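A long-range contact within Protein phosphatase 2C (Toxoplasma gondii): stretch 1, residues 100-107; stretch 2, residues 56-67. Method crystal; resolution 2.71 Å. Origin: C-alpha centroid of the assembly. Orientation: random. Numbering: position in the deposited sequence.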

# COMPACT_ATOMS: atom_id res chain seq x y z
N ASN C 100 3.94 -0.27 -39.66
CA ASN C 100 3.45 -0.08 -41.02
C ASN C 100 2.13 0.70 -41.04
O ASN C 100 1.13 0.22 -41.56
CB ASN C 100 3.26 -1.45 -41.72
CG ASN C 100 4.54 -2.31 -41.73
OD1 ASN C 100 5.58 -1.91 -42.27
ND2 ASN C 100 4.45 -3.50 -41.13
N LEU C 101 2.11 1.89 -40.46
CA LEU C 101 0.90 2.69 -40.48
C LEU C 101 1.07 3.79 -41.51
O LEU C 101 2.20 4.17 -41.83
CB LEU C 101 0.63 3.32 -39.12
CG LEU C 101 0.43 2.36 -37.96
CD1 LEU C 101 -0.21 3.13 -36.81
CD2 LEU C 101 -0.45 1.20 -38.37
N PRO C 102 -0.04 4.31 -42.05
CA PRO C 102 0.00 5.38 -43.06
C PRO C 102 0.62 6.68 -42.50
O PRO C 102 -0.10 7.61 -42.16
CB PRO C 102 -1.47 5.56 -43.41
CG PRO C 102 -2.05 4.20 -43.18
CD PRO C 102 -1.40 3.79 -41.89
N GLY C 103 1.95 6.71 -42.44
CA GLY C 103 2.70 7.86 -41.93
C GLY C 103 1.95 9.17 -41.84
O GLY C 103 1.24 9.55 -42.77
N GLY C 104 2.10 9.86 -40.70
CA GLY C 104 1.44 11.14 -40.54
C GLY C 104 1.09 11.62 -39.14
O GLY C 104 0.01 11.31 -38.63
N SER C 105 1.98 12.39 -38.51
CA SER C 105 1.72 12.96 -37.18
C SER C 105 2.81 13.78 -36.49
O SER C 105 3.97 13.37 -36.40
CB SER C 105 1.21 11.88 -36.21
OG SER C 105 1.07 12.45 -34.92
N SER C 106 2.40 14.96 -36.01
CA SER C 106 3.27 15.87 -35.30
C SER C 106 3.12 15.51 -33.85
O SER C 106 2.23 14.74 -33.49
CB SER C 106 2.83 17.32 -35.46
OG SER C 106 1.70 17.56 -34.64
N ALA C 107 3.97 16.08 -33.02
CA ALA C 107 3.93 15.79 -31.61
C ALA C 107 4.34 16.98 -30.77
O ALA C 107 5.12 17.83 -31.18
CB ALA C 107 4.82 14.62 -31.31
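Stretch 2, residues 56-67: GFQGRHSAMWLA

How does stretch 2 begin its path along stretch 1? It enters as an extended segment beside the glycine turn, with Gly56 next to Ser105 (CA to CA 3.6 Å) and Phe57 next to Gly104 (CA to CA 4.6 Å). As stretch 2 advances by one residue, its neighbour in stretch 1 steps back by one, so the two backbones run in opposite directions here. The approach is tight: Gly56 CA lies 3.1 Å from Gly104 O, and a CB on Gly56 would clash with that same oxygen.

What does Phe57 do with its ring? Its CA-to-CB bond points sideways, yet the end of the side chain comes nearer, with chi1 between wells at 31°. In this conformation one face of the ring lies against the backbone of stretch 1. Gly104 CA stands 3.3 Å from the centroid of the Phe57 ring, 13° off the normal, a CH-pi contact, and Ser105 N comes within 2.9 Å of Phe57 CE1 over the same face. Gly104 suits this place twice over: a CB there would clash with Phe57 O, and its backbone angles by themselves call for glycine.

How does the chain turn from this segment into the helix? Gln58 has positive phi (40/77) and its side chain leads away, while Gly59 adopts angles of 136/140 that likewise call for glycine. Gly59 O remains 4.0 Å from Gly104 O. Arg60 points away from stretch 1, but its carbonyl oxygen accepts a hydrogen bond from Met64 N (2.7 Å) as the helical turns begin.

Which helical residues meet stretch 1? His61 points toward it, placing its CB 4.1 Å from Pro102 CD, while Leu101 CD1 comes within 3.2 Å of His61 O. Ser62, buried and also directed toward stretch 1, packs against the glycine turn: its OG is 3.5 Å from Gly103 CA, and its CB is 3.3 Å from Gly104 O. Ala63 follows, its CA 3.7 Å from Ser105 OG.

Where does the contact end along the helix? Selenomethionine Met64 leads its side chain away, and the next two residues turn back toward stretch 1. Trp65 meets Leu101 in an apolar contact, CB to CD1 of the leucine at 3.7 Å, and Leu66 CD1 lies 3.6 Å from Ser105 OG. That hydroxyl donates a hydrogen bond to Ser106 O (2.9 Å) within its own stretch, so its proton is engaged there while Leu66 carbon packs beside the oxygen. By Ala67 the side chain is out of reach.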

# COMPACT_ATOMS: atom_id res chain seq x y z
N GLY C 56 -2.14 14.37 -36.51
CA GLY C 56 -1.76 13.61 -37.69
C GLY C 56 -2.18 14.12 -39.05
O GLY C 56 -3.30 14.62 -39.22
N PHE C 57 -1.29 14.01 -40.04
CA PHE C 57 -1.66 14.46 -41.37
C PHE C 57 -2.23 13.33 -42.21
O PHE C 57 -1.60 12.28 -42.41
CB PHE C 57 -0.51 15.13 -42.12
CG PHE C 57 0.85 14.62 -41.76
CD1 PHE C 57 1.45 14.99 -40.55
CD2 PHE C 57 1.57 13.85 -42.66
CE1 PHE C 57 2.75 14.61 -40.26
CE2 PHE C 57 2.87 13.46 -42.38
CZ PHE C 57 3.46 13.84 -41.18
N GLN C 58 -3.46 13.57 -42.67
CA GLN C 58 -4.23 12.64 -43.45
C GLN C 58 -4.10 11.21 -42.97
O GLN C 58 -3.39 10.36 -43.54
CB GLN C 58 -3.90 12.82 -44.93
CG GLN C 58 -4.39 14.19 -45.42
CD GLN C 58 -5.66 14.66 -44.68
OE1 GLN C 58 -5.63 14.94 -43.47
NE2 GLN C 58 -6.77 14.75 -45.41
N GLY C 59 -4.81 10.98 -41.87
CA GLY C 59 -4.83 9.69 -41.20
C GLY C 59 -4.71 9.90 -39.70
O GLY C 59 -3.95 10.77 -39.25
N ARG C 60 -5.46 9.12 -38.93
CA ARG C 60 -5.40 9.24 -37.48
C ARG C 60 -4.59 8.10 -36.88
O ARG C 60 -4.23 8.14 -35.71
CB ARG C 60 -6.81 9.23 -36.90
CG ARG C 60 -6.84 9.54 -35.42
CD ARG C 60 -8.25 9.59 -34.87
NE ARG C 60 -8.80 8.26 -34.63
CZ ARG C 60 -9.97 8.03 -34.05
NH1 ARG C 60 -10.72 9.04 -33.64
NH2 ARG C 60 -10.40 6.78 -33.88
N HIS C 61 -4.30 7.08 -37.70
CA HIS C 61 -3.55 5.90 -37.26
C HIS C 61 -2.18 6.20 -36.67
O HIS C 61 -1.82 5.66 -35.62
CB HIS C 61 -3.39 4.92 -38.44
CG HIS C 61 -4.68 4.55 -39.08
ND1 HIS C 61 -5.69 3.90 -38.39
CD2 HIS C 61 -5.19 4.84 -40.30
CE1 HIS C 61 -6.76 3.82 -39.15
NE2 HIS C 61 -6.48 4.38 -40.32
N SER C 62 -1.41 7.04 -37.34
CA SER C 62 -0.09 7.39 -36.83
C SER C 62 -0.18 8.18 -35.52
O SER C 62 0.67 8.06 -34.65
CB SER C 62 0.70 8.15 -37.89
OG SER C 62 1.33 7.23 -38.77
N ALA C 63 -1.21 9.00 -35.39
CA ALA C 63 -1.39 9.76 -34.16
C ALA C 63 -1.85 8.80 -33.06
O ALA C 63 -1.26 8.74 -31.99
CB ALA C 63 -2.41 10.84 -34.37
N MSE C 64 -2.90 8.04 -33.37
CA MSE C 64 -3.51 7.09 -32.43
C MSE C 64 -2.60 6.00 -31.87
O MSE C 64 -2.86 5.48 -30.80
CB MSE C 64 -4.73 6.43 -33.07
CG MSE C 64 -5.51 5.57 -32.11
SE MSE C 64 -6.15 6.58 -30.52
CE MSE C 64 -7.62 7.58 -31.45
N TRP C 65 -1.54 5.66 -32.60
CA TRP C 65 -0.59 4.64 -32.14
C TRP C 65 0.27 5.32 -31.09
O TRP C 65 0.58 4.76 -30.04
CB TRP C 65 0.30 4.21 -33.31
CG TRP C 65 1.31 3.18 -32.95
CD1 TRP C 65 1.15 1.83 -32.97
CD2 TRP C 65 2.65 3.42 -32.51
NE1 TRP C 65 2.31 1.21 -32.57
CE2 TRP C 65 3.26 2.16 -32.29
CE3 TRP C 65 3.42 4.58 -32.29
CZ2 TRP C 65 4.57 2.02 -31.84
CZ3 TRP C 65 4.73 4.44 -31.85
CH2 TRP C 65 5.30 3.17 -31.63
N LEU C 66 0.65 6.54 -31.41
CA LEU C 66 1.48 7.33 -30.52
C LEU C 66 0.80 7.61 -29.19
O LEU C 66 1.35 7.34 -28.13
CB LEU C 66 1.84 8.64 -31.21
CG LEU C 66 2.71 8.51 -32.46
CD1 LEU C 66 2.76 9.85 -33.15
CD2 LEU C 66 4.09 8.03 -32.09
N ALA C 67 -0.41 8.16 -29.26
CA ALA C 67 -1.16 8.49 -28.07
C ALA C 67 -1.38 7.30 -27.14
O ALA C 67 -1.53 7.48 -25.93
CB ALA C 67 -2.49 9.12 -28.44